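PDB 4FEK: putative diflavin flavoprotein A 5 from Nostoc sp. PCC 7120, which probably transfers electrons from NADH to oxygen, reducing it to water, this chain being its N-terminal metallo-beta-lactamase-like domain. Local coordinates for residues P58-L68 with P94-L102; P104-A115 with L127-L138. All blocks are in the same frame, centred on the assembly; numbering follows the deposited sequence.

Contact 1 (P58-L68 with P94-L102); sequences PPVESFMKIYL and PTFKALLEL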
loop_
_atom_site.group_PDB
_atom_site.type_symbol
_atom_site.label_atom_id
_atom_site.label_comp_id
_atom_site.label_asym_id
_atom_site.label_seq_id
_atom_site.Cartn_x
_atom_site.Cartn_y
_atom_site.Cartn_z
ATOM N N PRO A 58 1.850 -6.465 3.244
ATOM C CA PRO A 58 1.107 -7.723 3.469
ATOM C C PRO A 58 -0.307 -7.415 4.001
ATOM O O PRO A 58 -0.448 -6.508 4.824
ATOM C CB PRO A 58 1.913 -8.425 4.574
ATOM C CG PRO A 58 3.264 -7.760 4.582
ATOM C CD PRO A 58 3.004 -6.326 4.154
ATOM N N PRO A 59 -1.327 -8.144 3.533
ATOM C CA PRO A 59 -2.734 -7.822 3.830
ATOM C C PRO A 59 -3.198 -8.186 5.243
ATOM O O PRO A 59 -2.451 -8.796 6.020
ATOM C CB PRO A 59 -3.497 -8.660 2.811
ATOM C CG PRO A 59 -2.584 -9.852 2.590
ATOM C CD PRO A 59 -1.211 -9.263 2.576
ATOM N N VAL A 60 -4.446 -7.829 5.553
ATOM C CA VAL A 60 -5.043 -8.098 6.872
ATOM C C VAL A 60 -5.259 -9.583 7.099
ATOM O O VAL A 60 -5.185 -10.368 6.147
ATOM C CB VAL A 60 -6.404 -7.398 7.024
ATOM C CG1 VAL A 60 -6.232 -5.880 6.912
ATOM C CG2 VAL A 60 -7.394 -7.926 5.996
ATOM N N GLU A 61 -5.561 -9.959 8.350
ATOM C CA GLU A 61 -5.721 -11.377 8.722
ATOM C C GLU A 61 -6.695 -12.126 7.812
ATOM O O GLU A 61 -6.512 -13.313 7.516
ATOM C CB GLU A 61 -6.148 -11.536 10.197
ATOM C CG GLU A 61 -6.349 -13.013 10.603
ATOM C CD GLU A 61 -6.442 -13.242 12.099
ATOM O OE1 GLU A 61 -6.817 -12.304 12.831
ATOM O OE2 GLU A 61 -6.133 -14.371 12.541
ATOM N N SER A 62 -7.711 -11.414 7.338
ATOM C CA SER A 62 -8.775 -12.024 6.550
ATOM C C SER A 62 -8.247 -12.678 5.269
ATOM O O SER A 62 -8.801 -13.677 4.782
ATOM C CB SER A 62 -9.841 -10.973 6.224
ATOM O OG SER A 62 -10.843 -11.519 5.386
ATOM N N PHE A 63 -7.161 -12.120 4.742
ATOM C CA PHE A 63 -6.524 -12.609 3.516
ATOM C C PHE A 63 -5.218 -13.371 3.807
ATOM O O PHE A 63 -4.542 -13.828 2.885
ATOM C CB PHE A 63 -6.158 -11.426 2.631
ATOM C CG PHE A 63 -7.308 -10.844 1.864
ATOM C CD1 PHE A 63 -8.135 -11.651 1.093
ATOM C CD2 PHE A 63 -7.525 -9.470 1.865
ATOM C CE1 PHE A 63 -9.169 -11.103 0.350
ATOM C CE2 PHE A 63 -8.574 -8.918 1.130
ATOM C CZ PHE A 63 -9.388 -9.748 0.371
HETATM N N MSE A 64 -4.866 -13.493 5.082
HETATM C CA MSE A 64 -3.545 -13.985 5.473
HETATM C C MSE A 64 -3.176 -15.324 4.861
HETATM O O MSE A 64 -2.094 -15.463 4.279
HETATM C CB MSE A 64 -3.446 -14.113 6.988
HETATM C CG MSE A 64 -2.179 -14.801 7.461
HETATM SE SE MSE A 64 -2.151 -14.975 9.416
HETATM C CE MSE A 64 -3.747 -16.085 9.661
ATOM N N LYS A 65 -4.067 -16.299 5.004
ATOM C CA LYS A 65 -3.779 -17.654 4.544
ATOM C C LYS A 65 -3.551 -17.734 3.042
ATOM O O LYS A 65 -2.540 -18.275 2.603
ATOM C CB LYS A 65 -4.870 -18.643 4.957
ATOM C CG LYS A 65 -4.549 -20.077 4.529
ATOM C CD LYS A 65 -5.696 -21.044 4.838
ATOM C CE LYS A 65 -5.322 -22.489 4.530
ATOM N NZ LYS A 65 -4.334 -23.061 5.493
ATOM N N ILE A 66 -4.469 -17.183 2.244
ATOM C CA ILE A 66 -4.281 -17.265 0.792
ATOM C C ILE A 66 -3.122 -16.392 0.315
ATOM O O ILE A 66 -2.451 -16.719 -0.664
ATOM C CB ILE A 66 -5.570 -16.949 -0.013
ATOM C CG1 ILE A 66 -6.086 -15.548 0.300
ATOM C CG2 ILE A 66 -6.649 -17.987 0.269
ATOM C CD1 ILE A 66 -7.286 -15.153 -0.546
ATOM N N TYR A 67 -2.884 -15.286 1.023
ATOM C CA TYR A 67 -1.737 -14.459 0.742
ATOM C C TYR A 67 -0.418 -15.231 0.895
ATOM O O TYR A 67 0.406 -15.248 -0.011
ATOM C CB TYR A 67 -1.723 -13.259 1.673
ATOM C CG TYR A 67 -0.477 -12.440 1.500
ATOM C CD1 TYR A 67 -0.225 -11.769 0.310
ATOM C CD2 TYR A 67 0.464 -12.358 2.522
ATOM C CE1 TYR A 67 0.924 -11.014 0.145
ATOM C CE2 TYR A 67 1.618 -11.617 2.368
ATOM C CZ TYR A 67 1.839 -10.941 1.181
ATOM O OH TYR A 67 2.988 -10.194 1.053
ATOM N N LEU A 68 -0.216 -15.840 2.057
ATOM C CA LEU A 68 1.025 -16.561 2.326
ATOM C C LEU A 68 1.260 -17.736 1.368
ATOM O O LEU A 68 2.398 -17.977 0.939
ATOM C CB LEU A 68 1.057 -17.039 3.777
ATOM C CG LEU A 68 1.174 -15.889 4.781
ATOM C CD1 LEU A 68 1.023 -16.417 6.196
ATOM C CD2 LEU A 68 2.475 -15.115 4.608
ATOM N N PRO A 94 -1.488 -10.375 12.839
ATOM C CA PRO A 94 -1.378 -11.824 12.597
ATOM C C PRO A 94 -0.609 -12.172 11.314
ATOM O O PRO A 94 0.145 -13.146 11.289
ATOM C CB PRO A 94 -2.839 -12.276 12.499
ATOM C CG PRO A 94 -3.588 -11.270 13.363
ATOM C CD PRO A 94 -2.880 -9.966 13.141
ATOM N N THR A 95 -0.769 -11.379 10.265
ATOM C CA THR A 95 0.004 -11.602 9.046
ATOM C C THR A 95 1.510 -11.367 9.263
ATOM O O THR A 95 2.338 -12.123 8.754
ATOM C CB THR A 95 -0.515 -10.729 7.862
ATOM O OG1 THR A 95 -1.944 -10.819 7.797
ATOM C CG2 THR A 95 0.083 -11.209 6.535
ATOM N N PHE A 96 1.857 -10.314 10.009
ATOM C CA PHE A 96 3.258 -10.044 10.339
ATOM C C PHE A 96 3.821 -11.202 11.164
ATOM O O PHE A 96 4.973 -11.597 10.983
ATOM C CB PHE A 96 3.404 -8.764 11.166
ATOM C CG PHE A 96 2.983 -7.516 10.442
ATOM C CD1 PHE A 96 2.834 -7.509 9.067
ATOM C CD2 PHE A 96 2.744 -6.346 11.149
ATOM C CE1 PHE A 96 2.447 -6.350 8.400
ATOM C CE2 PHE A 96 2.349 -5.190 10.489
ATOM C CZ PHE A 96 2.207 -5.195 9.119
ATOM N N LYS A 97 3.006 -11.708 12.084
ATOM C CA LYS A 97 3.418 -12.794 12.980
ATOM C C LYS A 97 3.737 -14.068 12.201
ATOM O O LYS A 97 4.722 -14.746 12.486
ATOM C CB LYS A 97 2.345 -13.057 14.040
ATOM C CG LYS A 97 2.728 -14.135 15.071
ATOM C CD LYS A 97 1.653 -14.276 16.153
ATOM C CE LYS A 97 1.963 -15.437 17.097
ATOM N NZ LYS A 97 2.023 -16.753 16.386
ATOM N N ALA A 98 2.914 -14.388 11.205
ATOM C CA ALA A 98 3.163 -15.553 10.352
ATOM C C ALA A 98 4.416 -15.381 9.495
ATOM O O ALA A 98 5.220 -16.311 9.357
ATOM C CB ALA A 98 1.961 -15.844 9.478
ATOM N N LEU A 99 4.583 -14.186 8.935
ATOM C CA LEU A 99 5.767 -13.861 8.149
ATOM C C LEU A 99 7.028 -14.030 8.965
ATOM O O LEU A 99 7.977 -14.647 8.492
ATOM C CB LEU A 99 5.702 -12.420 7.619
ATOM C CG LEU A 99 4.905 -12.254 6.335
ATOM C CD1 LEU A 99 4.767 -10.781 5.993
ATOM C CD2 LEU A 99 5.570 -13.009 5.198
ATOM N N LEU A 100 7.030 -13.470 10.176
ATOM C CA LEU A 100 8.147 -13.579 11.105
ATOM C C LEU A 100 8.538 -15.035 11.355
ATOM O O LEU A 100 9.718 -15.376 11.340
ATOM C CB LEU A 100 7.787 -12.944 12.447
ATOM C CG LEU A 100 8.500 -11.678 12.921
ATOM C CD1 LEU A 100 9.690 -11.345 12.034
ATOM C CD2 LEU A 100 7.520 -10.526 12.990
ATOM N N GLU A 101 7.545 -15.886 11.604
ATOM C CA GLU A 101 7.811 -17.307 11.831
ATOM C C GLU A 101 8.442 -17.954 10.606
ATOM O O GLU A 101 9.354 -18.757 10.733
ATOM C CB GLU A 101 6.537 -18.062 12.232
ATOM C CG GLU A 101 5.800 -17.450 13.416
ATOM C CD GLU A 101 5.426 -18.465 14.483
ATOM O OE1 GLU A 101 5.877 -19.630 14.386
ATOM O OE2 GLU A 101 4.683 -18.092 15.422
ATOM N N LEU A 102 7.961 -17.592 9.417
ATOM C CA LEU A 102 8.438 -18.202 8.177
ATOM C C LEU A 102 9.751 -17.600 7.688
ATOM O O LEU A 102 10.539 -18.263 7.004
ATOM C CB LEU A 102 7.389 -18.037 7.082
ATOM C CG LEU A 102 6.072 -18.788 7.255
ATOM C CD1 LEU A 102 5.050 -18.239 6.269
ATOM C CD2 LEU A 102 6.273 -20.291 7.057
#
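Thr95 meets the bend Pro58-Val60 in a helix pair of the metallo-beta-lactamase-like domain, where helices 61-74 and 93-102 run side by side over the larger mixed sheet; the axes of segments 61-68 and 94-102 come within 9.3 Å, at 29°. Its two branches divide the work. With OG1 beside the backbone N (chi1 -46°), the hydroxyl of Thr95 donates through OG1 to Pro59 O at 2.7 Å, from a position tilted 21° off the carbonyl plane, tying one helix to the turn that leads into the other. CG2 is turned to Pro58 CB and obliquely to the Tyr67 ring, whose one face is covered by Pro59 CD and whose hydroxyl bonds to Ser45. Met64, a selenomethionine, runs past Thr95 in the opposite sense; its chain is extended to SE, which sits 3.5 Å from Pro94 O, and bends only at chi3. Glu61 crosses the Pro94 ring at about a right angle. Farther along, Leu68 forks over helix 93-102: CD2 reaches Leu99 CD2, whose sister methyl CD1 packs on Pro58 CG, while Leu68 CD1 presses on Ala98 CB at a tight 3.5 Å.

Contact 2 (P104-A115 with L127-L138); sequences PQITFVCSLPAA and LNILPMRGKETL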
loop_
_atom_site.group_PDB
_atom_site.type_symbol
_atom_site.label_atom_id
_atom_site.label_comp_id
_atom_site.label_asym_id
_atom_site.label_seq_id
_atom_site.Cartn_x
_atom_site.Cartn_y
_atom_site.Cartn_z
ATOM N N PRO A 104 12.344 -15.400 9.662
ATOM C CA PRO A 104 12.736 -14.740 10.914
ATOM C C PRO A 104 13.802 -13.673 10.701
ATOM O O PRO A 104 14.019 -12.844 11.580
ATOM C CB PRO A 104 13.296 -15.889 11.764
ATOM C CG PRO A 104 12.900 -17.166 11.031
ATOM C CD PRO A 104 12.810 -16.796 9.600
ATOM N N GLN A 105 14.447 -13.714 9.540
ATOM C CA GLN A 105 15.492 -12.764 9.173
ATOM C C GLN A 105 14.982 -11.397 8.643
ATOM O O GLN A 105 15.770 -10.469 8.468
ATOM C CB GLN A 105 16.412 -13.394 8.121
ATOM C CG GLN A 105 15.906 -13.296 6.676
ATOM C CD GLN A 105 14.880 -14.364 6.309
ATOM O OE1 GLN A 105 14.565 -15.239 7.106
ATOM N NE2 GLN A 105 14.357 -14.288 5.091
ATOM N N ILE A 106 13.684 -11.270 8.381
ATOM C CA ILE A 106 13.176 -10.037 7.758
ATOM C C ILE A 106 13.419 -8.776 8.578
ATOM O O ILE A 106 13.482 -8.805 9.811
ATOM C CB ILE A 106 11.676 -10.109 7.468
ATOM C CG1 ILE A 106 10.905 -10.401 8.752
ATOM C CG2 ILE A 106 11.393 -11.151 6.441
ATOM C CD1 ILE A 106 9.389 -10.555 8.529
ATOM N N THR A 107 13.544 -7.656 7.875
ATOM C CA THR A 107 13.599 -6.362 8.535
ATOM C C THR A 107 12.371 -5.579 8.129
ATOM O O THR A 107 12.022 -5.503 6.951
ATOM C CB THR A 107 14.876 -5.576 8.187
ATOM O OG1 THR A 107 15.998 -6.256 8.750
ATOM C CG2 THR A 107 14.814 -4.157 8.772
ATOM N N PHE A 108 11.682 -5.060 9.133
ATOM C CA PHE A 108 10.541 -4.196 8.914
ATOM C C PHE A 108 11.014 -2.788 8.584
ATOM O O PHE A 108 11.909 -2.248 9.243
ATOM C CB PHE A 108 9.641 -4.200 10.150
ATOM C CG PHE A 108 8.904 -5.481 10.334
ATOM C CD1 PHE A 108 9.377 -6.455 11.201
ATOM C CD2 PHE A 108 7.764 -5.741 9.593
ATOM C CE1 PHE A 108 8.706 -7.652 11.348
ATOM C CE2 PHE A 108 7.088 -6.930 9.731
ATOM C CZ PHE A 108 7.559 -7.895 10.616
ATOM N N VAL A 109 10.421 -2.214 7.546
ATOM C CA VAL A 109 10.760 -0.870 7.087
ATOM C C VAL A 109 9.463 -0.065 7.188
ATOM O O VAL A 109 8.434 -0.427 6.617
ATOM C CB VAL A 109 11.284 -0.870 5.636
ATOM C CG1 VAL A 109 11.602 0.573 5.177
ATOM C CG2 VAL A 109 12.527 -1.751 5.519
ATOM N N CYS A 110 9.489 0.987 7.982
ATOM C CA CYS A 110 8.267 1.730 8.236
ATOM C C CYS A 110 8.601 3.174 8.515
ATOM O O CYS A 110 9.759 3.531 8.696
ATOM C CB CYS A 110 7.509 1.144 9.439
ATOM S SG CYS A 110 8.483 1.098 10.986
ATOM N N SER A 111 7.568 4.002 8.536
ATOM C CA SER A 111 7.734 5.351 9.008
ATOM C C SER A 111 7.877 5.268 10.526
ATOM O O SER A 111 7.288 4.400 11.190
ATOM C CB SER A 111 6.545 6.238 8.601
ATOM O OG SER A 111 6.740 7.560 9.090
ATOM N N LEU A 112 8.685 6.174 11.057
ATOM C CA LEU A 112 9.017 6.237 12.479
ATOM C C LEU A 112 7.846 6.021 13.467
ATOM O O LEU A 112 7.995 5.260 14.421
ATOM C CB LEU A 112 9.750 7.558 12.753
ATOM C CG LEU A 112 10.679 7.715 13.954
ATOM C CD1 LEU A 112 9.888 8.135 15.171
ATOM C CD2 LEU A 112 11.430 6.434 14.232
ATOM N N PRO A 113 6.683 6.670 13.247
ATOM C CA PRO A 113 5.604 6.435 14.216
ATOM C C PRO A 113 5.085 4.997 14.283
ATOM O O PRO A 113 4.410 4.690 15.261
ATOM C CB PRO A 113 4.487 7.370 13.735
ATOM C CG PRO A 113 5.204 8.445 13.002
ATOM C CD PRO A 113 6.357 7.779 12.331
ATOM N N ALA A 114 5.378 4.146 13.292
ATOM C CA ALA A 114 4.964 2.746 13.348
ATOM C C ALA A 114 5.946 1.858 14.137
ATOM O O ALA A 114 5.597 0.737 14.530
ATOM C CB ALA A 114 4.786 2.170 11.929
ATOM N N ALA A 115 7.170 2.334 14.342
ATOM C CA ALA A 115 8.201 1.481 14.944
ATOM C C ALA A 115 7.828 1.042 16.363
ATOM O O ALA A 115 7.987 -0.134 16.721
ATOM C CB ALA A 115 9.569 2.167 14.923
ATOM N N LEU A 127 12.542 -7.506 17.360
ATOM C CA LEU A 127 12.269 -7.184 15.965
ATOM C C LEU A 127 13.419 -6.413 15.335
ATOM O O LEU A 127 14.059 -5.579 15.982
ATOM C CB LEU A 127 10.978 -6.368 15.863
ATOM C CG LEU A 127 9.714 -7.031 15.315
ATOM C CD1 LEU A 127 9.558 -8.474 15.773
ATOM C CD2 LEU A 127 8.481 -6.198 15.687
ATOM N N ASN A 128 13.688 -6.716 14.075
ATOM C CA ASN A 128 14.564 -5.885 13.265
ATOM C C ASN A 128 13.692 -4.832 12.566
ATOM O O ASN A 128 12.826 -5.177 11.760
ATOM C CB ASN A 128 15.273 -6.744 12.232
ATOM C CG ASN A 128 15.983 -7.935 12.855
ATOM O OD1 ASN A 128 16.559 -7.820 13.937
ATOM N ND2 ASN A 128 15.927 -9.086 12.186
ATOM N N ILE A 129 13.888 -3.559 12.901
ATOM C CA ILE A 129 13.104 -2.489 12.281
ATOM C C ILE A 129 13.999 -1.392 11.702
ATOM O O ILE A 129 14.937 -0.926 12.353
ATOM C CB ILE A 129 12.105 -1.867 13.281
ATOM C CG1 ILE A 129 11.230 -2.951 13.896
ATOM C CG2 ILE A 129 11.238 -0.803 12.610
ATOM C CD1 ILE A 129 10.336 -2.445 14.946
ATOM N N LEU A 130 13.702 -0.993 10.472
ATOM C CA LEU A 130 14.409 0.096 9.819
ATOM C C LEU A 130 13.450 1.282 9.620
ATOM O O LEU A 130 12.692 1.334 8.649
ATOM C CB LEU A 130 14.945 -0.389 8.484
ATOM C CG LEU A 130 15.774 0.565 7.638
ATOM C CD1 LEU A 130 16.777 1.321 8.496
ATOM C CD2 LEU A 130 16.477 -0.237 6.558
ATOM N N PRO A 131 13.446 2.226 10.558
ATOM C CA PRO A 131 12.528 3.354 10.322
ATOM C C PRO A 131 13.035 4.302 9.225
ATOM O O PRO A 131 14.237 4.505 9.084
ATOM C CB PRO A 131 12.440 4.040 11.685
ATOM C CG PRO A 131 13.665 3.591 12.431
ATOM C CD PRO A 131 14.044 2.243 11.907
HETATM N N MSE A 132 12.128 4.836 8.417
HETATM C CA MSE A 132 12.544 5.721 7.333
HETATM C C MSE A 132 11.997 7.129 7.573
HETATM O O MSE A 132 10.787 7.336 7.669
HETATM C CB MSE A 132 12.111 5.180 5.960
HETATM C CG MSE A 132 12.738 3.834 5.580
HETATM SE SE MSE A 132 14.688 3.864 5.349
HETATM C CE MSE A 132 14.917 2.168 4.415
ATOM N N ARG A 133 12.899 8.089 7.693
ATOM C CA ARG A 133 12.510 9.462 8.040
ATOM C C ARG A 133 12.408 10.357 6.787
ATOM O O ARG A 133 11.965 11.498 6.864
ATOM C CB ARG A 133 13.491 10.039 9.078
ATOM C CG ARG A 133 13.279 9.519 10.515
ATOM C CD ARG A 133 14.525 9.635 11.429
ATOM N NE ARG A 133 15.383 8.465 11.253
ATOM C CZ ARG A 133 15.606 7.529 12.171
ATOM N NH1 ARG A 133 15.076 7.619 13.385
ATOM N NH2 ARG A 133 16.393 6.507 11.876
ATOM N N GLY A 134 12.827 9.841 5.638
ATOM C CA GLY A 134 12.696 10.582 4.395
ATOM C C GLY A 134 13.999 10.969 3.716
ATOM O O GLY A 134 14.008 11.296 2.536
ATOM N N LYS A 135 15.103 10.930 4.450
ATOM C CA LYS A 135 16.404 11.293 3.883
ATOM C C LYS A 135 17.106 10.098 3.259
ATOM O O LYS A 135 17.640 10.179 2.145
ATOM C CB LYS A 135 17.307 11.888 4.966
ATOM C CG LYS A 135 18.657 12.367 4.455
ATOM C CD LYS A 135 18.601 13.832 4.039
ATOM C CE LYS A 135 19.906 14.278 3.401
ATOM N NZ LYS A 135 19.856 15.720 3.019
ATOM N N GLU A 136 17.113 8.988 3.991
ATOM C CA GLU A 136 17.859 7.813 3.575
ATOM C C GLU A 136 17.094 6.990 2.558
ATOM O O GLU A 136 15.865 6.980 2.542
ATOM C CB GLU A 136 18.237 6.955 4.782
ATOM C CG GLU A 136 19.270 7.605 5.687
ATOM C CD GLU A 136 20.582 7.902 4.969
ATOM O OE1 GLU A 136 20.979 7.111 4.083
ATOM O OE2 GLU A 136 21.219 8.933 5.294
ATOM N N THR A 137 17.836 6.309 1.698
ATOM C CA THR A 137 17.233 5.424 0.723
ATOM C C THR A 137 17.579 3.981 1.044
ATOM O O THR A 137 18.416 3.709 1.903
ATOM C CB THR A 137 17.675 5.766 -0.707
ATOM O OG1 THR A 137 19.099 5.691 -0.801
ATOM C CG2 THR A 137 17.209 7.176 -1.085
ATOM N N LEU A 138 16.912 3.058 0.359
ATOM C CA LEU A 138 17.177 1.643 0.518
ATOM C C LEU A 138 17.476 1.044 -0.846
ATOM O O LEU A 138 16.603 0.991 -1.724
ATOM C CB LEU A 138 15.974 0.945 1.155
ATOM C CG LEU A 138 16.080 -0.567 1.365
ATOM C CD1 LEU A 138 17.168 -0.920 2.358
ATOM C CD2 LEU A 138 14.732 -1.122 1.806
HETATM O O HOH W 1 16.914 -11.532 12.924
HETATM O O HOH W 2 9.378 8.332 9.376
#
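Val109 and Leu130 stand side by side, pointing the same way, on neighbouring parallel strands of a beta-alpha-beta unit: strand 107-111, helix 112-121 and strand 129-132, the last an outermost strand of the larger mixed sheet. The crossover helix lies over the face that carries Phe108, Cys110, Ile129 and Pro131, whereas Val109 and Leu130 look to the other face, where Phe148 of strand 145-150 packs on Val109. Four backbone bonds join the strands. Met132 N, 2.7 Å from Cys110 O, lies nearly in line with that carbonyl, whereas Cys110 N, 3.3 Å from Leu130 O, sits above its acceptor's plane.

On the Val109 face the valine methyls part company: CG2 lies against Leu130 CB, while CG1, anti to the backbone N (chi1 179°), is met obliquely by the bent chain of selenomethionine Met132, with Val109 CG1 to Met132 CG a tight 3.5 Å. Under the helix, Cys110 SG occupies the position between its own N and carbonyl carbon (chi1 57°), which brings it to Ile129 CG2 at 3.7 Å. The same methyl also faces Ala115 CB of the helix, and Leu118 of that helix packs on Ile129 too. Leu112 CD2 rests 3.6 Å from Pro131 CB and also comes near Arg133 NH1. The Phe108 ring has Asn128 O at its edge, and its CE1 lies 4.1 Å from Leu127 CG.

Both ends of the pairing draw in water. Asn128 crosses Thr107 at about a right angle, its CB against Thr107 OG1; its ND2 gives a weak bond to Ile106 O and a shorter one to a water. At the opposite end a second water accepts from Leu112 N and donates, at 2.8 Å, to Ser111 OG.

How the contacts relate
Both contacts belong to the same layered domain but join different elements: contact 1 sets helix on helix, contact 2 strand on strand. Each is partly buried, a buried side (Thr95 and Leu99; Phe108 and Val109) passing into exposed residues (Glu61 and Leu102; Asn128 and Leu112). The helix pair depends on apolar side-chain packing plus one side-chain-to-backbone hydrogen bond, whereas the strand pair is bonded through its backbone, with side chains filling both faces of the sheet. They follow in series, and they touch: Leu100, which takes no part in contact 1, and Phe96, which also touches Pro58, carry helix 93-102 onto the strand of contact 2, with Leu100 CD2 3.5 Å from Phe108 CE1.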